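Local coordinates for protein acyl-coa oxidase (Arabidopsis thaliana, PDB 1W07) that oxidises long- and medium-chain acyl-CoAs to 2-trans-enoyl-CoAs in the peroxisome, using a bound FAD and passing the electrons to oxygen to give hydrogen peroxide, at residues D45-K50 and R67-A72; V163-P167 and F241-D245; R333-L337 and E394-L398; R460-L465 and E488-R493. The protein carries 1 engineered substitution. All coordinates share one frame; numbering follows the deposited sequence.

Contact 1. Residues D45-K50 and R67-A72; sequences DPVFEK and RKCAHA
His71 is held from three directions by the short 3-10 turn and loop of 45-48: a carboxylate at one edge, a valine methyl over one face, and a phenylalanine at another part of its rim. Its NE2 donates to Asp45 OD2 over 2.6 Å, with the oxygen in the imidazole plane and met on its syn side, although the carboxylate itself stands nearly perpendicular to the ring, at 86°. Val47 CG2 sits 3.8 Å above the centroid of the His71 ring in a CH-pi contact; CG1 of the same valine, anti to the backbone N, lies against CB and CG of His71. The His71 edge is turned toward the face of Phe48 in an offset edge-to-face pair, planes at 70°, and the rim of the Phe48 ring meets Lys68 O. Asp45 OD1, meanwhile, accepts from Val47 N at 3.0 Å, an Asx turn that ties the carboxylate to its own loop.

One helical turn back, Lys68 runs out fully extended past Val47 O, and its NZ reaches Glu49 O at 2.7 Å from above the carbonyl plane. The same NZ gives to a water bound by Phe48 O and to Gln95. The loop after helix 29-43 is thus fastened to helix 58-78 at two points, and the neighbouring Asp45 carboxylate would probably stabilise a positively charged His71, were it to take a second proton.

Contact 2. Residues V163-P167 and F241-D245; sequences VIHTP and FLMFD
Ile164 and Phe244 lie side by side and point the same way, with the isoleucine's CG2 methyl over the phenylalanine ring. That methyl stands 3.8 Å from the Phe244 centroid and 13° off the ring normal, a CH-pi contact; CG2 is the branch anti to the backbone N, which turns it onto the ring while CG1 leads elsewhere. Leu242 CD1 lies over the opposite face, offset toward the rim, and Ile220 of strand 220-224 also packs on Phe244.

Thr166 comes in at the ring's edge, its OG1 3.5 Å from Phe244 CD1. Thr166 OG1 accepts a hydrogen bond from Phe244 N at 2.7 Å, almost straight at 173°, and Thr166 N returns a bond to Phe244 O at 3.0 Å. The His165 ring comes close to the same strand end; its ND1 accepts from the backbone N of His246, and the two imidazoles stack. An alanine in place of Phe244 would probably leave the Ile164 methyl without its aromatic partner and open a gap beside Leu242.

The touching parts of the two segments point 106° apart. One threonine, by side chain and backbone together, pairs with both N and O of Phe244 where the two sheets of the middle domain meet.

Contact 3. Residues R333-L337 and E394-L398; sequences RLFPL and ECRKL. With FAD (flavin-adenine dinucleotide), chain C.
Charge pairing comes first: Arg333 NE donates to Glu394 OE1 at 2.9 Å in a nearly straight bond of 176°. The oxygen lies in the guanidinium plane and is approached almost head-on along its C-O bond, while the carboxylate is turned well out of the guanidinium plane. A turn about CB-CG of Glu394 (chi2 66°) curls OE1 back toward the arginine.

Polar contacts to the cofactor use the far end of the same group. Arg333 NH1 gives two weak hydrogen bonds to the adenosine ribose of FAD, at 3.3 Å to O2B and 3.2 Å to O3B, and NH2 holds a water that donates to Lys397 O. A leucine in place of Arg333 would probably leave Glu394 without its cationic mate and the ribose hydroxyls without these donors.

Apolar packing covers one guanidinium face, where Leu398 CD2 rests 3.4 Å from Arg333 CZ. On the other branch, Leu398 CD1 lies 3.9 Å from Leu334 CB, and Leu337 CD1 meets Cys395 SG at 3.8 Å.

Helices 328-363 and 370-398 run roughly antiparallel here, their local axes 143° apart and 10.5 Å at closest approach. Helix 278-309 packs against Leu334, Leu337 and Cys395, and Val428 of the second subunit touches Arg333 at this FAD-binding corner of the C-alpha1 domain.

Contact 4. Residues R460-L465 and E488-R493; sequences RAAHLL and EARALR
The short helix 461-464 lies against one side of helix 480-503, and the backbones come closest at Leu464 and Ala489, whose CA atoms are 5.0 Å apart. Leu492 is the centre of the apolar part. With CG anti to the backbone N (chi1 177°), it pushes CD2 in among three residues of the short helix and its end: Leu492 CD2 is 3.4 Å from Ala461 CA and also touches Leu464 CB and Leu465 CG. Both leucines of 460-465 cross Leu492 at about a right angle.

Ala489 has only a methyl here, consistent with the close approach of the chain; its CB rests 3.7 Å from Leu464 O. Farther along, Leu465 lays its CD2 on the backbone of the long helix, 3.6 Å from Arg493 CA, and also touches the start of the Arg493 side chain.

At the other end Arg460, the N-cap residue of the short helix, meets Glu488 in a salt bridge. Arg460 NH1 faces Glu488 OE1 at 3.4 Å and NH2 faces OE2, both weak hydrogen bonds, with the two flat groups only 24° from coplanar. Tyr457 also packs on Glu488. The joint therefore rests on apolar side-chain packing around Leu492, while the long, paired bonds at its outer end suggest that the charges add a looser, electrostatic attachment.

In the fold
The four contacts follow one another along the chain, none touching another. Contact 3 is the one at the cofactor, holding the adenosine end of an FAD that Ser144, Thr422 and Asp426 of the second subunit also bind. Contact 2, in the middle domain, is about 46 Å from it between centres, on the opposite side of the chain's centre; its Leu242 side chain comes within about 10 Å of a bound FAD. Contact 1 belongs to the N-terminal domain, about 32 Å from contact 3 between centres, and like contacts 2 and 3 it touches the second subunit. Contact 4, about 54 Å from contact 1 between centres, lies away from the FAD sites and is not touched by the partner subunit.

Contact 1. Residues D45-K50 and R67-A72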
# COMPACT_ATOMS: atom_id res chain seq x y z
N ASP B 45 -30.00 -11.28 0.20
CA ASP B 45 -30.66 -10.61 1.35
C ASP B 45 -30.36 -9.10 1.38
O ASP B 45 -29.21 -8.69 1.52
CB ASP B 45 -30.21 -11.24 2.67
CG ASP B 45 -31.13 -10.91 3.84
OD1 ASP B 45 -31.67 -9.78 3.89
OD2 ASP B 45 -31.30 -11.77 4.73
N PRO B 46 -31.40 -8.26 1.25
CA PRO B 46 -31.24 -6.80 1.26
C PRO B 46 -30.52 -6.26 2.49
O PRO B 46 -29.78 -5.28 2.41
CB PRO B 46 -32.69 -6.30 1.20
CG PRO B 46 -33.39 -7.40 0.46
CD PRO B 46 -32.81 -8.63 1.08
N VAL B 47 -30.73 -6.90 3.64
CA VAL B 47 -30.10 -6.45 4.88
C VAL B 47 -28.57 -6.52 4.78
O VAL B 47 -27.86 -5.77 5.46
CB VAL B 47 -30.58 -7.31 6.11
CG1 VAL B 47 -29.91 -6.83 7.39
CG2 VAL B 47 -32.11 -7.23 6.24
N PHE B 48 -28.06 -7.41 3.92
CA PHE B 48 -26.61 -7.58 3.79
C PHE B 48 -25.95 -6.77 2.68
O PHE B 48 -24.84 -7.09 2.24
CB PHE B 48 -26.29 -9.07 3.63
CG PHE B 48 -26.66 -9.91 4.83
CD1 PHE B 48 -27.07 -11.23 4.68
CD2 PHE B 48 -26.58 -9.38 6.12
CE1 PHE B 48 -27.40 -12.02 5.79
CE2 PHE B 48 -26.90 -10.16 7.25
CZ PHE B 48 -27.32 -11.48 7.08
N GLU B 49 -26.63 -5.73 2.24
CA GLU B 49 -26.09 -4.85 1.22
C GLU B 49 -24.85 -4.17 1.80
O GLU B 49 -24.85 -3.81 2.98
CB GLU B 49 -27.13 -3.79 0.84
CG GLU B 49 -26.58 -2.67 -0.03
CD GLU B 49 -27.58 -1.55 -0.25
OE1 GLU B 49 -28.27 -1.17 0.72
OE2 GLU B 49 -27.66 -1.04 -1.39
N LYS B 50 -23.81 -4.00 0.98
CA LYS B 50 -22.61 -3.34 1.47
C LYS B 50 -21.90 -2.47 0.44
O LYS B 50 -20.81 -1.98 0.71
CB LYS B 50 -21.60 -4.36 2.02
CG LYS B 50 -20.79 -5.07 0.94
CD LYS B 50 -21.18 -6.54 0.81
CE LYS B 50 -19.99 -7.48 1.12
NZ LYS B 50 -18.81 -7.50 0.18
N ARG B 67 -27.23 -4.09 13.20
CA ARG B 67 -28.41 -4.63 12.53
C ARG B 67 -28.06 -5.92 11.78
O ARG B 67 -28.77 -6.92 11.90
CB ARG B 67 -28.98 -3.63 11.53
CG ARG B 67 -30.30 -4.10 10.91
CD ARG B 67 -30.74 -3.20 9.77
NE ARG B 67 -32.06 -3.56 9.30
CZ ARG B 67 -32.49 -3.36 8.05
NH1 ARG B 67 -31.69 -2.80 7.15
NH2 ARG B 67 -33.72 -3.73 7.71
N LYS B 68 -26.99 -5.88 10.99
CA LYS B 68 -26.58 -7.05 10.21
C LYS B 68 -26.26 -8.23 11.12
O LYS B 68 -26.58 -9.37 10.79
CB LYS B 68 -25.35 -6.75 9.35
CG LYS B 68 -25.62 -5.81 8.18
CD LYS B 68 -24.35 -5.58 7.34
CE LYS B 68 -24.67 -4.74 6.11
NZ LYS B 68 -23.49 -4.41 5.26
N CYS B 69 -25.63 -7.97 12.26
CA CYS B 69 -25.30 -9.07 13.16
C CYS B 69 -26.56 -9.68 13.77
O CYS B 69 -26.66 -10.89 13.92
CB CYS B 69 -24.35 -8.59 14.26
SG CYS B 69 -22.68 -8.19 13.70
N ALA B 70 -27.52 -8.83 14.13
CA ALA B 70 -28.76 -9.28 14.73
C ALA B 70 -29.56 -10.09 13.70
O ALA B 70 -30.16 -11.12 14.02
CB ALA B 70 -29.58 -8.09 15.21
N HIS B 71 -29.55 -9.61 12.47
CA HIS B 71 -30.26 -10.29 11.41
C HIS B 71 -29.63 -11.66 11.18
O HIS B 71 -30.31 -12.64 10.90
CB HIS B 71 -30.22 -9.45 10.13
CG HIS B 71 -31.04 -10.01 9.01
ND1 HIS B 71 -32.42 -10.06 9.05
CD2 HIS B 71 -30.67 -10.57 7.84
CE1 HIS B 71 -32.86 -10.62 7.94
NE2 HIS B 71 -31.82 -10.95 7.19
N ALA B 72 -28.30 -11.72 11.33
CA ALA B 72 -27.55 -12.97 11.16
C ALA B 72 -28.00 -13.98 12.20
O ALA B 72 -28.24 -15.14 11.87
CB ALA B 72 -26.06 -12.71 11.32
O HOH W 1 -23.00 -7.11 4.41

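Contact 2. Residues V163-P167 and F241-D245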
# COMPACT_ATOMS: atom_id res chain seq x y z
N VAL B 163 -8.25 -7.63 42.35
CA VAL B 163 -8.34 -6.19 42.10
C VAL B 163 -7.63 -5.87 40.79
O VAL B 163 -6.40 -5.86 40.73
CB VAL B 163 -7.70 -5.38 43.23
CG1 VAL B 163 -7.77 -3.89 42.91
CG2 VAL B 163 -8.39 -5.69 44.56
N ILE B 164 -8.40 -5.61 39.73
CA ILE B 164 -7.84 -5.27 38.42
C ILE B 164 -7.64 -3.76 38.39
O ILE B 164 -8.56 -3.00 38.69
CB ILE B 164 -8.81 -5.64 37.28
CG1 ILE B 164 -9.34 -7.07 37.50
CG2 ILE B 164 -8.12 -5.51 35.92
CD1 ILE B 164 -8.26 -8.16 37.50
N HIS B 165 -6.43 -3.31 38.02
CA HIS B 165 -6.16 -1.88 37.99
C HIS B 165 -5.27 -1.43 36.83
O HIS B 165 -4.41 -2.18 36.36
CB HIS B 165 -5.52 -1.44 39.30
CG HIS B 165 -5.43 0.05 39.48
ND1 HIS B 165 -6.54 0.86 39.50
CD2 HIS B 165 -4.36 0.87 39.64
CE1 HIS B 165 -6.17 2.12 39.68
NE2 HIS B 165 -4.85 2.15 39.76
N THR B 166 -5.50 -0.21 36.37
CA THR B 166 -4.72 0.39 35.28
C THR B 166 -3.76 1.39 35.92
O THR B 166 -4.12 2.55 36.16
CB THR B 166 -5.65 1.11 34.28
OG1 THR B 166 -6.63 0.19 33.79
CG2 THR B 166 -4.83 1.64 33.10
N PRO B 167 -2.52 0.95 36.20
CA PRO B 167 -1.47 1.78 36.81
C PRO B 167 -1.30 3.17 36.20
O PRO B 167 -1.37 4.17 36.92
CB PRO B 167 -0.22 0.92 36.63
CG PRO B 167 -0.75 -0.46 36.73
CD PRO B 167 -2.01 -0.39 35.89
N PHE B 241 -10.88 1.21 24.05
CA PHE B 241 -9.90 1.33 25.10
C PHE B 241 -10.63 0.94 26.37
O PHE B 241 -11.86 0.88 26.40
CB PHE B 241 -9.36 2.76 25.16
CG PHE B 241 -10.41 3.81 25.37
CD1 PHE B 241 -10.92 4.06 26.63
CD2 PHE B 241 -10.86 4.56 24.29
CE1 PHE B 241 -11.89 5.06 26.83
CE2 PHE B 241 -11.82 5.56 24.47
CZ PHE B 241 -12.33 5.80 25.75
N LEU B 242 -9.88 0.64 27.42
CA LEU B 242 -10.49 0.22 28.68
C LEU B 242 -9.53 0.45 29.83
O LEU B 242 -8.38 0.03 29.77
CB LEU B 242 -10.86 -1.26 28.61
CG LEU B 242 -11.35 -1.97 29.89
CD1 LEU B 242 -12.61 -1.30 30.40
CD2 LEU B 242 -11.62 -3.43 29.57
N MET B 243 -10.02 1.11 30.87
CA MET B 243 -9.21 1.39 32.05
C MET B 243 -9.99 0.90 33.27
O MET B 243 -11.21 0.99 33.31
CB MET B 243 -8.93 2.91 32.18
CG MET B 243 -8.16 3.57 31.02
SD MET B 243 -7.45 5.21 31.42
CE MET B 243 -8.92 6.17 31.70
N PHE B 244 -9.28 0.36 34.26
CA PHE B 244 -9.92 -0.11 35.47
C PHE B 244 -9.42 0.70 36.66
O PHE B 244 -8.21 0.88 36.83
CB PHE B 244 -9.59 -1.59 35.73
CG PHE B 244 -9.75 -2.46 34.52
CD1 PHE B 244 -8.72 -2.57 33.59
CD2 PHE B 244 -10.91 -3.19 34.32
CE1 PHE B 244 -8.84 -3.40 32.49
CE2 PHE B 244 -11.04 -4.03 33.22
CZ PHE B 244 -10.00 -4.13 32.30
N ASP B 245 -10.34 1.22 37.48
CA ASP B 245 -9.95 1.97 38.67
C ASP B 245 -10.18 1.03 39.84
O ASP B 245 -11.22 1.09 40.50
CB ASP B 245 -10.79 3.24 38.83
CG ASP B 245 -10.29 4.13 39.96
OD1 ASP B 245 -9.45 3.65 40.75
OD2 ASP B 245 -10.72 5.30 40.07

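Contact 3. Residues R333-L337 and E394-L398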
# COMPACT_ATOMS: atom_id res chain seq x y z
N ARG B 333 3.26 -8.70 -13.14
CA ARG B 333 2.80 -8.09 -11.89
C ARG B 333 1.59 -8.84 -11.31
O ARG B 333 1.45 -8.98 -10.08
CB ARG B 333 2.43 -6.62 -12.13
CG ARG B 333 3.63 -5.73 -12.49
CD ARG B 333 3.20 -4.48 -13.25
NE ARG B 333 2.42 -3.57 -12.43
CZ ARG B 333 1.71 -2.54 -12.91
NH1 ARG B 333 1.69 -2.30 -14.22
NH2 ARG B 333 1.03 -1.76 -12.09
N LEU B 334 0.73 -9.33 -12.19
CA LEU B 334 -0.50 -10.01 -11.80
C LEU B 334 -0.42 -11.52 -11.63
O LEU B 334 -0.89 -12.05 -10.63
CB LEU B 334 -1.59 -9.68 -12.82
CG LEU B 334 -2.93 -10.44 -12.72
CD1 LEU B 334 -3.68 -10.03 -11.47
CD2 LEU B 334 -3.76 -10.12 -13.96
N PHE B 335 0.18 -12.20 -12.61
CA PHE B 335 0.27 -13.66 -12.55
C PHE B 335 1.00 -14.21 -11.33
O PHE B 335 0.63 -15.27 -10.82
CB PHE B 335 0.87 -14.19 -13.85
CG PHE B 335 -0.04 -14.03 -15.05
CD1 PHE B 335 0.39 -14.43 -16.32
CD2 PHE B 335 -1.32 -13.48 -14.93
CE1 PHE B 335 -0.42 -14.29 -17.43
CE2 PHE B 335 -2.16 -13.34 -16.05
CZ PHE B 335 -1.70 -13.75 -17.31
N PRO B 336 2.05 -13.52 -10.85
CA PRO B 336 2.73 -14.04 -9.66
C PRO B 336 1.75 -13.98 -8.47
O PRO B 336 1.79 -14.83 -7.58
CB PRO B 336 3.92 -13.09 -9.51
CG PRO B 336 4.25 -12.75 -10.96
CD PRO B 336 2.86 -12.49 -11.51
N LEU B 337 0.87 -12.98 -8.46
CA LEU B 337 -0.12 -12.86 -7.37
C LEU B 337 -1.21 -13.93 -7.49
O LEU B 337 -1.73 -14.44 -6.48
CB LEU B 337 -0.75 -11.47 -7.38
CG LEU B 337 0.23 -10.30 -7.17
CD1 LEU B 337 -0.57 -9.02 -7.14
CD2 LEU B 337 1.03 -10.49 -5.88
N GLU B 394 -1.12 -3.75 -5.09
CA GLU B 394 -0.58 -3.85 -6.44
C GLU B 394 -1.71 -4.13 -7.43
O GLU B 394 -1.68 -3.68 -8.58
CB GLU B 394 0.45 -4.97 -6.50
CG GLU B 394 1.05 -5.20 -7.89
CD GLU B 394 1.90 -4.03 -8.42
OE1 GLU B 394 2.34 -4.14 -9.58
OE2 GLU B 394 2.14 -3.03 -7.72
N CYS B 395 -2.73 -4.87 -6.99
CA CYS B 395 -3.85 -5.15 -7.88
C CYS B 395 -4.60 -3.86 -8.14
O CYS B 395 -5.17 -3.67 -9.21
CB CYS B 395 -4.79 -6.19 -7.28
SG CYS B 395 -4.16 -7.89 -7.36
N ARG B 396 -4.59 -2.95 -7.15
CA ARG B 396 -5.28 -1.69 -7.34
C ARG B 396 -4.54 -0.88 -8.42
O ARG B 396 -5.18 -0.33 -9.32
CB ARG B 396 -5.36 -0.92 -6.02
CG ARG B 396 -6.29 0.30 -6.08
CD ARG B 396 -6.11 1.17 -4.85
NE ARG B 396 -4.76 1.71 -4.82
CZ ARG B 396 -4.30 2.62 -5.67
NH1 ARG B 396 -5.10 3.13 -6.61
NH2 ARG B 396 -3.04 2.99 -5.61
N LYS B 397 -3.21 -0.84 -8.35
CA LYS B 397 -2.43 -0.11 -9.33
C LYS B 397 -2.59 -0.73 -10.72
O LYS B 397 -2.51 -0.03 -11.74
CB LYS B 397 -0.94 -0.10 -8.95
CG LYS B 397 -0.62 0.69 -7.68
CD LYS B 397 0.86 1.08 -7.66
CE LYS B 397 1.20 1.96 -6.45
NZ LYS B 397 1.13 1.20 -5.17
N LEU B 398 -2.80 -2.04 -10.76
CA LEU B 398 -2.97 -2.73 -12.03
C LEU B 398 -4.25 -2.28 -12.74
O LEU B 398 -4.41 -2.49 -13.94
CB LEU B 398 -3.00 -4.25 -11.79
CG LEU B 398 -1.62 -4.85 -11.51
CD1 LEU B 398 -1.76 -6.28 -11.00
CD2 LEU B 398 -0.79 -4.82 -12.78
PA FAD C . -4.16 2.55 -18.19
O1A FAD C . -3.22 3.29 -19.07
O2A FAD C . -5.44 2.08 -18.76
O5B FAD C . -3.36 1.32 -17.52
C5B FAD C . -4.04 0.30 -16.79
C4B FAD C . -3.11 -0.90 -16.58
O4B FAD C . -2.63 -1.27 -17.89
C3B FAD C . -1.88 -0.49 -15.76
O3B FAD C . -1.34 -1.65 -15.11
C2B FAD C . -0.94 0.01 -16.85
O2B FAD C . 0.42 -0.14 -16.41
C1B FAD C . -1.21 -1.04 -17.93
N9A FAD C . -0.81 -0.55 -19.26
C8A FAD C . -1.48 0.34 -20.00
N7A FAD C . -0.85 0.53 -21.16
C5A FAD C . 0.22 -0.26 -21.17
C6A FAD C . 1.22 -0.48 -22.10
N6A FAD C . 1.21 0.13 -23.27
N1A FAD C . 2.23 -1.41 -21.79
C2A FAD C . 2.19 -2.08 -20.56
N3A FAD C . 1.22 -1.84 -19.70
C4A FAD C . 0.25 -0.95 -19.97
N1 FAD C . -7.21 13.43 -16.16
C2 FAD C . -7.51 14.69 -16.70
O2 FAD C . -7.70 14.80 -17.91
N3 FAD C . -7.63 15.79 -15.84
C4 FAD C . -7.47 15.63 -14.46
O4 FAD C . -7.59 16.60 -13.71
C4X FAD C . -7.18 14.38 -13.93
N5 FAD C . -7.08 14.19 -12.54
C5X FAD C . -6.81 12.93 -12.00
C6 FAD C . -6.85 12.74 -10.62
C7 FAD C . -6.75 11.45 -10.09
C7M FAD C . -6.84 11.26 -8.58
C8 FAD C . -6.59 10.36 -10.95
C8M FAD C . -6.51 8.93 -10.40
C9 FAD C . -6.53 10.56 -12.32
C9A FAD C . -6.64 11.84 -12.86
N10 FAD C . -6.69 12.03 -14.24
C10 FAD C . -7.04 13.28 -14.78
C1' FAD C . -6.45 10.90 -15.17
C2' FAD C . -4.95 10.60 -15.20
O2' FAD C . -4.23 11.80 -15.50
C3' FAD C . -4.53 9.52 -16.20
O3' FAD C . -4.97 9.88 -17.52
C4' FAD C . -5.10 8.14 -15.85
O4' FAD C . -5.02 7.90 -14.44
C5' FAD C . -4.32 7.05 -16.59
O5' FAD C . -4.67 5.77 -16.07
P FAD C . -5.48 4.71 -16.97
O1P FAD C . -6.73 4.39 -16.25
O2P FAD C . -5.56 5.21 -18.36
O3P FAD C . -4.49 3.45 -16.89
O HOH W 2 -0.05 0.70 -12.95

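Contact 4. Residues R460-L465 and E488-R493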
# COMPACT_ATOMS: atom_id res chain seq x y z
N ARG B 460 20.90 -32.14 5.16
CA ARG B 460 21.67 -32.47 3.97
C ARG B 460 22.55 -31.31 3.53
O ARG B 460 22.71 -31.06 2.33
CB ARG B 460 20.73 -32.89 2.84
CG ARG B 460 19.99 -34.19 3.11
CD ARG B 460 19.08 -34.62 1.97
NE ARG B 460 17.74 -34.04 2.05
CZ ARG B 460 17.42 -32.82 1.63
NH1 ARG B 460 18.34 -32.03 1.09
NH2 ARG B 460 16.17 -32.39 1.74
N ALA B 461 23.13 -30.60 4.49
CA ALA B 461 24.00 -29.47 4.22
C ALA B 461 25.23 -29.88 3.41
O ALA B 461 25.98 -29.03 2.92
CB ALA B 461 24.43 -28.82 5.53
N ALA B 462 25.42 -31.19 3.27
CA ALA B 462 26.54 -31.76 2.54
C ALA B 462 26.61 -31.26 1.11
O ALA B 462 27.45 -30.43 0.78
CB ALA B 462 26.45 -33.28 2.55
N HIS B 463 25.72 -31.77 0.25
CA HIS B 463 25.70 -31.35 -1.15
C HIS B 463 25.04 -30.00 -1.33
O HIS B 463 25.31 -29.30 -2.31
CB HIS B 463 24.99 -32.38 -2.02
CG HIS B 463 25.93 -33.24 -2.82
ND1 HIS B 463 26.92 -32.71 -3.61
CD2 HIS B 463 26.01 -34.58 -2.95
CE1 HIS B 463 27.58 -33.69 -4.20
NE2 HIS B 463 27.05 -34.84 -3.81
N LEU B 464 24.17 -29.63 -0.39
CA LEU B 464 23.46 -28.36 -0.47
C LEU B 464 24.41 -27.17 -0.43
O LEU B 464 24.40 -26.33 -1.34
CB LEU B 464 22.43 -28.26 0.66
CG LEU B 464 21.21 -29.17 0.46
CD1 LEU B 464 20.30 -29.10 1.67
CD2 LEU B 464 20.46 -28.77 -0.81
N LEU B 465 25.25 -27.09 0.61
CA LEU B 465 26.20 -25.99 0.74
C LEU B 465 27.36 -26.09 -0.24
O LEU B 465 28.37 -25.40 -0.08
CB LEU B 465 26.73 -25.90 2.17
CG LEU B 465 25.81 -25.22 3.19
CD1 LEU B 465 26.47 -25.26 4.57
CD2 LEU B 465 25.53 -23.78 2.77
N GLU B 488 16.29 -24.85 -1.13
CA GLU B 488 16.83 -25.39 0.11
C GLU B 488 18.25 -24.88 0.30
O GLU B 488 18.62 -24.42 1.38
CB GLU B 488 16.82 -26.92 0.10
CG GLU B 488 15.43 -27.55 0.01
CD GLU B 488 15.47 -29.06 0.04
OE1 GLU B 488 16.47 -29.63 -0.43
OE2 GLU B 488 14.49 -29.68 0.51
N ALA B 489 19.05 -24.94 -0.76
CA ALA B 489 20.42 -24.46 -0.70
C ALA B 489 20.48 -22.97 -0.36
O ALA B 489 21.25 -22.54 0.49
CB ALA B 489 21.12 -24.71 -2.03
N ARG B 490 19.66 -22.19 -1.04
CA ARG B 490 19.62 -20.75 -0.81
C ARG B 490 19.28 -20.41 0.64
O ARG B 490 19.91 -19.54 1.25
CB ARG B 490 18.62 -20.11 -1.78
CG ARG B 490 18.27 -18.67 -1.47
CD ARG B 490 16.83 -18.56 -1.01
NE ARG B 490 16.40 -17.17 -0.83
CZ ARG B 490 15.13 -16.79 -0.85
NH1 ARG B 490 14.17 -17.69 -1.04
NH2 ARG B 490 14.81 -15.52 -0.69
N ALA B 491 18.29 -21.10 1.20
CA ALA B 491 17.87 -20.87 2.58
C ALA B 491 18.93 -21.33 3.57
O ALA B 491 19.31 -20.60 4.48
CB ALA B 491 16.57 -21.60 2.85
N LEU B 492 19.41 -22.56 3.39
CA LEU B 492 20.43 -23.12 4.27
C LEU B 492 21.69 -22.26 4.24
O LEU B 492 22.28 -21.98 5.27
CB LEU B 492 20.77 -24.55 3.83
CG LEU B 492 21.90 -25.27 4.60
CD1 LEU B 492 21.57 -25.33 6.08
CD2 LEU B 492 22.06 -26.67 4.05
N ARG B 493 22.09 -21.86 3.04
CA ARG B 493 23.27 -21.04 2.85
C ARG B 493 23.16 -19.73 3.64
O ARG B 493 24.10 -19.33 4.33
CB ARG B 493 23.45 -20.74 1.36
CG ARG B 493 24.47 -19.66 1.04
CD ARG B 493 25.88 -20.09 1.37
NE ARG B 493 26.76 -20.00 0.20
CZ ARG B 493 28.07 -20.19 0.24
NH1 ARG B 493 28.65 -20.49 1.39
NH2 ARG B 493 28.79 -20.10 -0.87